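Local coordinates for protein uricase (PDB 4R8X) that catalyses the oxidation of urate by molecular oxygen to 5-hydroxyisourate, the first step in the breakdown of urate to allantoin, at residues Q53-T56 with S57-G61; I244-L247 with I248-G252; Q305-L308 with A309-K312. All coordinates share one frame; numbering follows the deposited sequence.

Contact 1 (Q53-T56 with S57-G61); sequences QLLT and SFTEG
The F58 ring meets the preceding turn at its edge: the carbonyl oxygens L54 O and L55 O both lie near its plane, and F58 CD1 comes to 3.5 Å from L54 O. Stacked with this ring is F301 of a neighbouring subunit, while M5 of the same chain also packs against F58. L54 O is gripped twice by S57. The hydroxyl S57 OG donates to L54 O over 2.7 Å, in the carbonyl plane, whereas S57 N donates over 3.1 Å from well above that plane, 53° out of it. Chi1 of 74° sets OG between the backbone N and the carbonyl carbon of S57, and so turns the hydroxyl back along the chain to L54. L55 O likewise takes two amides, F58 N and T59 N, the latter the straighter bond at 165°. The L55 and T59 side chains cross obliquely, L55 CD1 touching T59 CG2 at 3.8 Å. T56 and E60 run side by side, the methyl T56 CG2 lying 3.8 Å from E60 CD, the carboxylate carbon. Water 1 donates to Q53 O at 2.7 Å, is hydrogen-bonded to T56 OG1 and reaches S57 N weakly, tying the first turn together. E60 N still bonds T56 O, although E60 has left helical torsions, and G61 follows with positive phi. Amide bonds of i to i+3 (S57, F58) and i to i+4 (T59, E60) thus mix, as in a short helix entered through a 3-10 turn, and the stacked F58 makes helix 55-59 part of a subunit interface.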
ATOM      1  N   GLN D  53       4.366  36.574  -8.933  1.00 15.60           N
ATOM      2  CA  GLN D  53       4.612  36.609 -10.368  1.00 16.95           C
ATOM      3  C   GLN D  53       4.239  35.324 -11.110  1.00 15.47           C
ATOM      4  O   GLN D  53       4.345  35.272 -12.331  1.00 16.72           O
ATOM      5  CB  GLN D  53       6.064  36.984 -10.647  1.00 18.72           C
ATOM      6  CG  GLN D  53       6.404  38.407 -10.226  1.00 20.22           C
ATOM      7  CD  GLN D  53       7.740  38.866 -10.751  1.00 22.86           C
ATOM      8  OE1 GLN D  53       7.987  38.842 -11.958  1.00 23.45           O
ATOM      9  NE2 GLN D  53       8.620  39.278  -9.844  1.00 23.61           N
ATOM     10  N   LEU D  54       3.807  34.299 -10.377  1.00 13.78           N
ATOM     11  CA  LEU D  54       3.356  33.056 -11.000  1.00 13.90           C
ATOM     12  C   LEU D  54       1.881  33.116 -11.403  1.00 13.43           C
ATOM     13  O   LEU D  54       1.356  32.188 -12.007  1.00 13.55           O
ATOM     14  CB  LEU D  54       3.583  31.872 -10.049  1.00 14.54           C
ATOM     15  CG  LEU D  54       5.029  31.670  -9.579  1.00 16.28           C
ATOM     16  CD1 LEU D  54       5.145  30.464  -8.659  1.00 17.27           C
ATOM     17  CD2 LEU D  54       5.969  31.527 -10.772  1.00 17.82           C
ATOM     18  N   LEU D  55       1.201  34.196 -11.057  1.00 14.44           N
ATOM     19  CA  LEU D  55      -0.252  34.234 -11.207  1.00 14.92           C
ATOM     20  C   LEU D  55      -0.717  33.996 -12.637  1.00 14.02           C
ATOM     21  O   LEU D  55      -1.629  33.209 -12.876  1.00 13.07           O
ATOM     22  CB  LEU D  55      -0.822  35.553 -10.678  1.00 15.18           C
ATOM     23  CG  LEU D  55      -2.340  35.690 -10.786  1.00 15.40           C
ATOM     24  CD1 LEU D  55      -3.062  34.684  -9.883  1.00 16.96           C
ATOM     25  CD2 LEU D  55      -2.755  37.117 -10.470  1.00 16.60           C
ATOM     26  N   THR D  56      -0.095  34.657 -13.601  1.00 14.73           N
ATOM     27  CA  THR D  56      -0.581  34.526 -14.966  1.00 13.97           C
ATOM     28  C   THR D  56      -0.306  33.155 -15.593  1.00 13.11           C
ATOM     29  O   THR D  56      -0.901  32.826 -16.623  1.00 13.74           O
ATOM     30  CB  THR D  56      -0.047  35.643 -15.875  1.00 14.67           C
ATOM     31  OG1 THR D  56       1.379  35.607 -15.858  1.00 15.82           O
ATOM     32  CG2 THR D  56      -0.540  37.019 -15.394  1.00 15.60           C
ATOM     33  N   SER D  57       0.563  32.351 -14.976  1.00 12.52           N
ATOM     34  CA  SER D  57       0.746  30.985 -15.442  1.00 13.11           C
ATOM     35  C   SER D  57      -0.562  30.221 -15.237  1.00 12.85           C
ATOM     36  O   SER D  57      -0.884  29.311 -16.002  1.00 13.94           O
ATOM     37  CB  SER D  57       1.941  30.299 -14.752  1.00 13.56           C
ATOM     38  OG  SER D  57       1.678  29.936 -13.399  1.00 14.18           O
ATOM     39  N   PHE D  58      -1.320  30.610 -14.217  1.00 12.73           N
ATOM     40  CA  PHE D  58      -2.640  30.017 -13.963  1.00 13.13           C
ATOM     41  C   PHE D  58      -3.741  30.762 -14.713  1.00 12.78           C
ATOM     42  O   PHE D  58      -4.556  30.164 -15.407  1.00 12.97           O
ATOM     43  CB  PHE D  58      -2.971  30.041 -12.468  1.00 12.74           C
ATOM     44  CG  PHE D  58      -2.080  29.160 -11.639  1.00 12.70           C
ATOM     45  CD1 PHE D  58      -0.875  29.640 -11.146  1.00 13.02           C
ATOM     46  CD2 PHE D  58      -2.450  27.858 -11.344  1.00 13.58           C
ATOM     47  CE1 PHE D  58      -0.051  28.848 -10.387  1.00 12.56           C
ATOM     48  CE2 PHE D  58      -1.625  27.052 -10.588  1.00 12.59           C
ATOM     49  CZ  PHE D  58      -0.425  27.549 -10.105  1.00 12.90           C
ATOM     50  N   THR D  59      -3.759  32.084 -14.588  1.00 13.25           N
ATOM     51  CA  THR D  59      -4.895  32.838 -15.086  1.00 13.77           C
ATOM     52  C   THR D  59      -4.862  33.026 -16.600  1.00 14.74           C
ATOM     53  O   THR D  59      -5.905  33.238 -17.213  1.00 16.06           O
ATOM     54  CB  THR D  59      -5.006  34.218 -14.421  1.00 14.64           C
ATOM     55  OG1 THR D  59      -3.794  34.941 -14.645  1.00 15.53           O
ATOM     56  CG2 THR D  59      -5.237  34.070 -12.921  1.00 15.72           C
ATOM     57  N   GLU D  60      -3.678  32.932 -17.202  1.00 15.85           N
ATOM     58  CA  GLU D  60      -3.548  33.184 -18.634  1.00 16.50           C
ATOM     59  C   GLU D  60      -2.866  32.045 -19.397  1.00 17.09           C
ATOM     60  O   GLU D  60      -2.737  32.098 -20.622  1.00 17.89           O
ATOM     61  CB  GLU D  60      -2.812  34.513 -18.878  1.00 17.67           C
ATOM     62  CG  GLU D  60      -3.549  35.724 -18.298  1.00 19.31           C
ATOM     63  CD  GLU D  60      -2.784  37.024 -18.442  1.00 21.71           C
ATOM     64  OE1 GLU D  60      -1.732  37.022 -19.112  1.00 22.55           O
ATOM     65  OE2 GLU D  60      -3.235  38.047 -17.883  1.00 21.97           O
ATOM     66  N   GLY D  61      -2.421  31.022 -18.673  1.00 16.71           N
ATOM     67  CA  GLY D  61      -1.687  29.931 -19.288  1.00 17.78           C
ATOM     68  C   GLY D  61      -0.352  30.409 -19.830  1.00 18.46           C
ATOM     69  O   GLY D  61       0.197  29.839 -20.779  1.00 20.16           O
TER
HETATM   70  O   HOH W   1       3.200  34.048 -14.426  1.00 18.72           O

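Contact 2 (I244-L247 with I248-G252); sequences IQHL and IYHIG
I244 to I248 and L247 to I251 are joined by the shorter backbone bonds of this regular alpha-helical run: I248 N to I244 O and I251 N to L247 O are each 2.9 Å. Between them, Y249 N to Q245 O and H250 N to H246 O stretch to 3.3 Å but stay bonded. The side chains then sort by face. I248 carries chi1 of 60°, which lodges CG1 between its own backbone N and carbonyl carbon and presses it against the helix, 3.3 Å from Q245 O and equally near I244 O. L247 and I251 meet one turn apart, L247 CG lying 3.8 Å from I251 CD1. I244, I248 and I251 all pack on strands 198-208 and 262-271, and this shows the apolar face to be the one laid on the sheet. The other face holds two histidines. Their rings are oblique, planes 63° apart and centroids 4.6 Å apart, and the H250 ring turns its edge to H246 O, which lies in the ring plane 3.3 Å from H250 CD2. H246 ND1 is hydrogen-bonded to the amide K242 N, and Y249 OH to E311 OE2. The CB of Q245, predicted to bind urate, leads away from the following turn, and its side chain packs on F58 of a neighbouring subunit; the I244 side chain comes within about 3 Å of that of N271, predicted to bind urate and O2. Because an amide N-H can only donate, H246 ND1 must act as acceptor toward K242, so any proton on a neutral H246 ring probably sits on NE2, the nitrogen turned toward H250.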
ATOM      1  N   ILE D 244      -0.301   6.907  26.899  1.00 18.46           N
ATOM      2  CA  ILE D 244       0.556   7.417  25.841  1.00 17.44           C
ATOM      3  C   ILE D 244       0.756   8.915  26.047  1.00 16.87           C
ATOM      4  O   ILE D 244       1.853   9.435  25.834  1.00 16.00           O
ATOM      5  CB  ILE D 244      -0.035   7.141  24.455  1.00 17.68           C
ATOM      6  CG1 ILE D 244      -0.104   5.638  24.204  1.00 17.93           C
ATOM      7  CG2 ILE D 244       0.805   7.797  23.371  1.00 18.43           C
ATOM      8  CD1 ILE D 244      -0.753   5.299  22.902  1.00 19.93           C
ATOM      9  N   GLN D 245      -0.306   9.603  26.467  1.00 16.14           N
ATOM     10  CA  GLN D 245      -0.237  11.032  26.764  1.00 15.96           C
ATOM     11  C   GLN D 245       0.886  11.316  27.748  1.00 15.80           C
ATOM     12  O   GLN D 245       1.736  12.166  27.508  1.00 15.55           O
ATOM     13  CB  GLN D 245      -1.558  11.534  27.357  1.00 16.02           C
ATOM     14  CG  GLN D 245      -2.699  11.643  26.359  1.00 17.74           C
ATOM     15  CD  GLN D 245      -3.542  10.386  26.268  1.00 19.37           C
ATOM     16  OE1 GLN D 245      -3.038   9.265  26.404  1.00 19.99           O
ATOM     17  NE2 GLN D 245      -4.840  10.566  26.036  1.00 19.58           N
ATOM     18  N   HIS D 246       0.874  10.584  28.856  1.00 15.24           N
ATOM     19  CA  HIS D 246       1.885  10.708  29.894  1.00 16.07           C
ATOM     20  C   HIS D 246       3.279  10.361  29.360  1.00 15.13           C
ATOM     21  O   HIS D 246       4.248  11.072  29.609  1.00 14.95           O
ATOM     22  CB  HIS D 246       1.481   9.813  31.069  1.00 17.95           C
ATOM     23  CG  HIS D 246       2.480   9.765  32.182  1.00 20.71           C
ATOM     24  ND1 HIS D 246       3.146   8.610  32.530  1.00 21.30           N
ATOM     25  CD2 HIS D 246       2.914  10.723  33.036  1.00 22.02           C
ATOM     26  CE1 HIS D 246       3.949   8.858  33.550  1.00 22.48           C
ATOM     27  NE2 HIS D 246       3.828  10.134  33.875  1.00 23.09           N
ATOM     28  N   LEU D 247       3.372   9.273  28.605  1.00 15.07           N
ATOM     29  CA  LEU D 247       4.644   8.855  28.023  1.00 14.07           C
ATOM     30  C   LEU D 247       5.302   9.930  27.161  1.00 14.23           C
ATOM     31  O   LEU D 247       6.488  10.230  27.334  1.00 14.43           O
ATOM     32  CB  LEU D 247       4.455   7.573  27.221  1.00 14.92           C
ATOM     33  CG  LEU D 247       5.652   7.109  26.390  1.00 15.88           C
ATOM     34  CD1 LEU D 247       6.829   6.752  27.295  1.00 17.37           C
ATOM     35  CD2 LEU D 247       5.243   5.932  25.533  1.00 17.59           C
ATOM     36  N   ILE D 248       4.541  10.522  26.247  1.00 13.64           N
ATOM     37  CA  ILE D 248       5.146  11.455  25.313  1.00 13.93           C
ATOM     38  C   ILE D 248       5.529  12.758  25.999  1.00 13.67           C
ATOM     39  O   ILE D 248       6.483  13.419  25.586  1.00 14.17           O
ATOM     40  CB  ILE D 248       4.292  11.684  24.041  1.00 14.13           C
ATOM     41  CG1 ILE D 248       2.910  12.239  24.376  1.00 14.70           C
ATOM     42  CG2 ILE D 248       4.169  10.380  23.258  1.00 15.03           C
ATOM     43  CD1 ILE D 248       2.118  12.614  23.133  1.00 14.86           C
ATOM     44  N   TYR D 249       4.820  13.110  27.069  1.00 13.46           N
ATOM     45  CA  TYR D 249       5.231  14.265  27.853  1.00 13.83           C
ATOM     46  C   TYR D 249       6.654  14.048  28.372  1.00 13.69           C
ATOM     47  O   TYR D 249       7.524  14.919  28.239  1.00 13.15           O
ATOM     48  CB  TYR D 249       4.270  14.500  29.023  1.00 14.43           C
ATOM     49  CG  TYR D 249       4.602  15.707  29.879  1.00 15.02           C
ATOM     50  CD1 TYR D 249       4.684  16.978  29.326  1.00 15.77           C
ATOM     51  CD2 TYR D 249       4.820  15.574  31.250  1.00 15.64           C
ATOM     52  CE1 TYR D 249       4.975  18.083  30.112  1.00 17.29           C
ATOM     53  CE2 TYR D 249       5.110  16.675  32.038  1.00 16.81           C
ATOM     54  CZ  TYR D 249       5.188  17.924  31.461  1.00 17.24           C
ATOM     55  OH  TYR D 249       5.477  19.026  32.235  1.00 17.74           O
ATOM     56  N   HIS D 250       6.897  12.871  28.938  1.00 13.63           N
ATOM     57  CA  HIS D 250       8.210  12.542  29.474  1.00 13.24           C
ATOM     58  C   HIS D 250       9.292  12.335  28.422  1.00 13.44           C
ATOM     59  O   HIS D 250      10.442  12.691  28.640  1.00 13.98           O
ATOM     60  CB  HIS D 250       8.104  11.355  30.425  1.00 14.05           C
ATOM     61  CG  HIS D 250       7.526  11.726  31.751  1.00 15.39           C
ATOM     62  ND1 HIS D 250       8.313  11.974  32.853  1.00 16.54           N
ATOM     63  CD2 HIS D 250       6.250  11.964  32.135  1.00 16.11           C
ATOM     64  CE1 HIS D 250       7.543  12.308  33.873  1.00 16.92           C
ATOM     65  NE2 HIS D 250       6.288  12.326  33.461  1.00 16.45           N
ATOM     66  N   ILE D 251       8.932  11.775  27.275  1.00 13.38           N
ATOM     67  CA  ILE D 251       9.882  11.707  26.184  1.00 13.84           C
ATOM     68  C   ILE D 251      10.282  13.126  25.777  1.00 14.13           C
ATOM     69  O   ILE D 251      11.470  13.424  25.596  1.00 14.38           O
ATOM     70  CB  ILE D 251       9.311  10.939  24.981  1.00 13.36           C
ATOM     71  CG1 ILE D 251       9.121   9.455  25.338  1.00 13.73           C
ATOM     72  CG2 ILE D 251      10.238  11.104  23.783  1.00 14.27           C
ATOM     73  CD1 ILE D 251       8.359   8.640  24.279  1.00 15.31           C
ATOM     74  N   GLY D 252       9.289  14.003  25.653  1.00 13.49           N
ATOM     75  CA  GLY D 252       9.548  15.380  25.279  1.00 13.57           C
ATOM     76  C   GLY D 252      10.432  16.110  26.274  1.00 13.73           C
ATOM     77  O   GLY D 252      11.368  16.799  25.873  1.00 13.88           O
TER

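Contact 3 (Q305-L308 with A309-K312); sequences QEDL and AREK
D307 and R310 form an i to i+3 salt bridge on the short helix 305-312, which packs against helix 244-258 through D307, L308 and E311. The charged contact is R310 NH2 to D307 OD1, 2.8 Å and 161° at the hydrogen. The oxygen lies in the guanidinium plane, yet the nitrogen meets the carboxylate from above, the two planes being 71° apart. Chi3 of -74° bends the R310 chain back over the helix, and E306 O sits 3.5 Å above the guanidinium plane, over its centre. Water 2 adds a second link, donating to D307 OD1 and accepting from R310 NE at 3.0 Å. D307 OD1 also bridges to R3 of a neighbouring subunit, and D307 OD2 takes the amide H304 N. With an alanine here, R310 and that R3 would probably lose their shared anion, and the guanidinium would be likelier to swing off the helix. Backbone bonds run regularly, A309 N to Q305 O and K312 N to L308 O among them, the latter 2.9 Å. Apolar contact is slight: the extended K312 chain, its NZ salt-bridged to D257, crosses L308 with CE 4.0 Å from L308 CD1.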
ATOM      1  N   GLN D 305      10.454  24.157  26.473  1.00 17.55           N
ATOM      2  CA  GLN D 305      11.435  24.332  27.545  1.00 18.22           C
ATOM      3  C   GLN D 305      10.809  24.817  28.859  1.00 18.36           C
ATOM      4  O   GLN D 305      11.252  24.436  29.938  1.00 18.19           O
ATOM      5  CB  GLN D 305      12.570  25.270  27.120  1.00 18.50           C
ATOM      6  CG  GLN D 305      13.527  24.674  26.085  1.00 18.58           C
ATOM      7  CD  GLN D 305      14.376  23.529  26.627  1.00 18.11           C
ATOM      8  OE1 GLN D 305      14.308  23.189  27.803  1.00 18.21           O
ATOM      9  NE2 GLN D 305      15.184  22.930  25.759  1.00 17.55           N
ATOM     10  N   GLU D 306       9.753  25.616  28.757  1.00 18.42           N
ATOM     11  CA  GLU D 306       9.045  26.094  29.941  1.00 18.51           C
ATOM     12  C   GLU D 306       8.434  24.939  30.740  1.00 17.65           C
ATOM     13  O   GLU D 306       8.330  25.017  31.964  1.00 17.98           O
ATOM     14  CB  GLU D 306       7.973  27.121  29.557  1.00 20.98           C
ATOM     15  CG  GLU D 306       8.525  28.449  29.036  1.00 24.66           C
ATOM     16  CD  GLU D 306       9.014  28.401  27.592  1.00 27.09           C
ATOM     17  OE1 GLU D 306       8.790  27.385  26.895  1.00 26.45           O
ATOM     18  OE2 GLU D 306       9.628  29.397  27.152  1.00 29.07           O
ATOM     19  N   ASP D 307       8.043  23.867  30.050  1.00 16.91           N
ATOM     20  CA  ASP D 307       7.536  22.674  30.729  1.00 16.99           C
ATOM     21  C   ASP D 307       8.632  22.026  31.556  1.00 16.74           C
ATOM     22  O   ASP D 307       8.418  21.652  32.707  1.00 17.47           O
ATOM     23  CB  ASP D 307       6.973  21.661  29.728  1.00 17.85           C
ATOM     24  CG  ASP D 307       5.737  22.170  29.017  1.00 19.32           C
ATOM     25  OD1 ASP D 307       4.854  22.743  29.693  1.00 19.36           O
ATOM     26  OD2 ASP D 307       5.650  22.000  27.784  1.00 19.62           O
ATOM     27  N   LEU D 308       9.812  21.890  30.963  1.00 15.68           N
ATOM     28  CA  LEU D 308      10.936  21.277  31.658  1.00 16.41           C
ATOM     29  C   LEU D 308      11.322  22.108  32.880  1.00 16.61           C
ATOM     30  O   LEU D 308      11.573  21.567  33.957  1.00 16.59           O
ATOM     31  CB  LEU D 308      12.123  21.135  30.713  1.00 16.30           C
ATOM     32  CG  LEU D 308      13.354  20.465  31.319  1.00 16.21           C
ATOM     33  CD1 LEU D 308      13.062  19.008  31.681  1.00 17.52           C
ATOM     34  CD2 LEU D 308      14.521  20.565  30.362  1.00 15.98           C
ATOM     35  N   ALA D 309      11.344  23.426  32.714  1.00 17.33           N
ATOM     36  CA  ALA D 309      11.652  24.309  33.830  1.00 17.51           C
ATOM     37  C   ALA D 309      10.637  24.151  34.963  1.00 18.21           C
ATOM     38  O   ALA D 309      11.003  24.142  36.142  1.00 18.34           O
ATOM     39  CB  ALA D 309      11.729  25.754  33.362  1.00 17.56           C
ATOM     40  N   ARG D 310       9.363  24.024  34.604  1.00 18.86           N
ATOM     41  CA  ARG D 310       8.319  23.809  35.598  1.00 18.96           C
ATOM     42  C   ARG D 310       8.512  22.500  36.345  1.00 18.95           C
ATOM     43  O   ARG D 310       8.345  22.463  37.558  1.00 19.76           O
ATOM     44  CB  ARG D 310       6.932  23.856  34.961  1.00 20.78           C
ATOM     45  CG  ARG D 310       6.379  25.259  34.810  1.00 23.08           C
ATOM     46  CD  ARG D 310       4.936  25.261  34.338  1.00 23.94           C
ATOM     47  NE  ARG D 310       4.831  24.913  32.925  1.00 25.21           N
ATOM     48  CZ  ARG D 310       4.917  25.792  31.929  1.00 26.62           C
ATOM     49  NH1 ARG D 310       5.112  27.078  32.187  1.00 27.04           N
ATOM     50  NH2 ARG D 310       4.814  25.387  30.670  1.00 27.31           N
ATOM     51  N   GLU D 311       8.868  21.436  35.630  1.00 18.33           N
ATOM     52  CA  GLU D 311       9.102  20.144  36.272  1.00 19.03           C
ATOM     53  C   GLU D 311      10.291  20.209  37.232  1.00 19.28           C
ATOM     54  O   GLU D 311      10.220  19.698  38.346  1.00 19.89           O
ATOM     55  CB  GLU D 311       9.294  19.022  35.233  1.00 19.81           C
ATOM     56  CG  GLU D 311       8.054  18.704  34.382  1.00 20.66           C
ATOM     57  CD  GLU D 311       6.884  18.195  35.206  1.00 21.26           C
ATOM     58  OE1 GLU D 311       7.114  17.567  36.261  1.00 22.11           O
ATOM     59  OE2 GLU D 311       5.729  18.428  34.796  1.00 20.48           O
ATOM     60  N   LYS D 312      11.367  20.864  36.809  1.00 18.21           N
ATOM     61  CA  LYS D 312      12.559  20.989  37.646  1.00 18.23           C
ATOM     62  C   LYS D 312      12.340  21.885  38.862  1.00 19.18           C
ATOM     63  O   LYS D 312      13.064  21.773  39.848  1.00 20.22           O
ATOM     64  CB  LYS D 312      13.757  21.471  36.821  1.00 17.80           C
ATOM     65  CG  LYS D 312      14.231  20.446  35.789  1.00 18.09           C
ATOM     66  CD  LYS D 312      15.599  20.788  35.213  1.00 20.00           C
ATOM     67  CE  LYS D 312      16.032  19.726  34.205  1.00 21.11           C
ATOM     68  NZ  LYS D 312      17.444  19.866  33.752  1.00 21.16           N
TER
HETATM   69  O   HOH W   2       4.199  22.079  32.390  1.00 32.24           O

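Along the chain the contacts follow in series: contact 1 on helix 55-59, in the first uricase domain, contact 2 on helix 244-258, in the second, and contact 3 on helix 305-312 near the C-terminus. Contacts 2 and 3 are neighbours, centres about 14 Å apart and joined through Y249 and E311. Contact 1 is remote, its centre about 47 Å from that of contact 2 and about 50 Å from that of contact 3. Within one chain they are far apart, but assembly brings their counterparts on two subunits together: F58 packs on Q245 of a neighbouring subunit, and Q245 on that subunit's F58. The interface thus probably places contact 1 beside the predicted urate pocket of its partner.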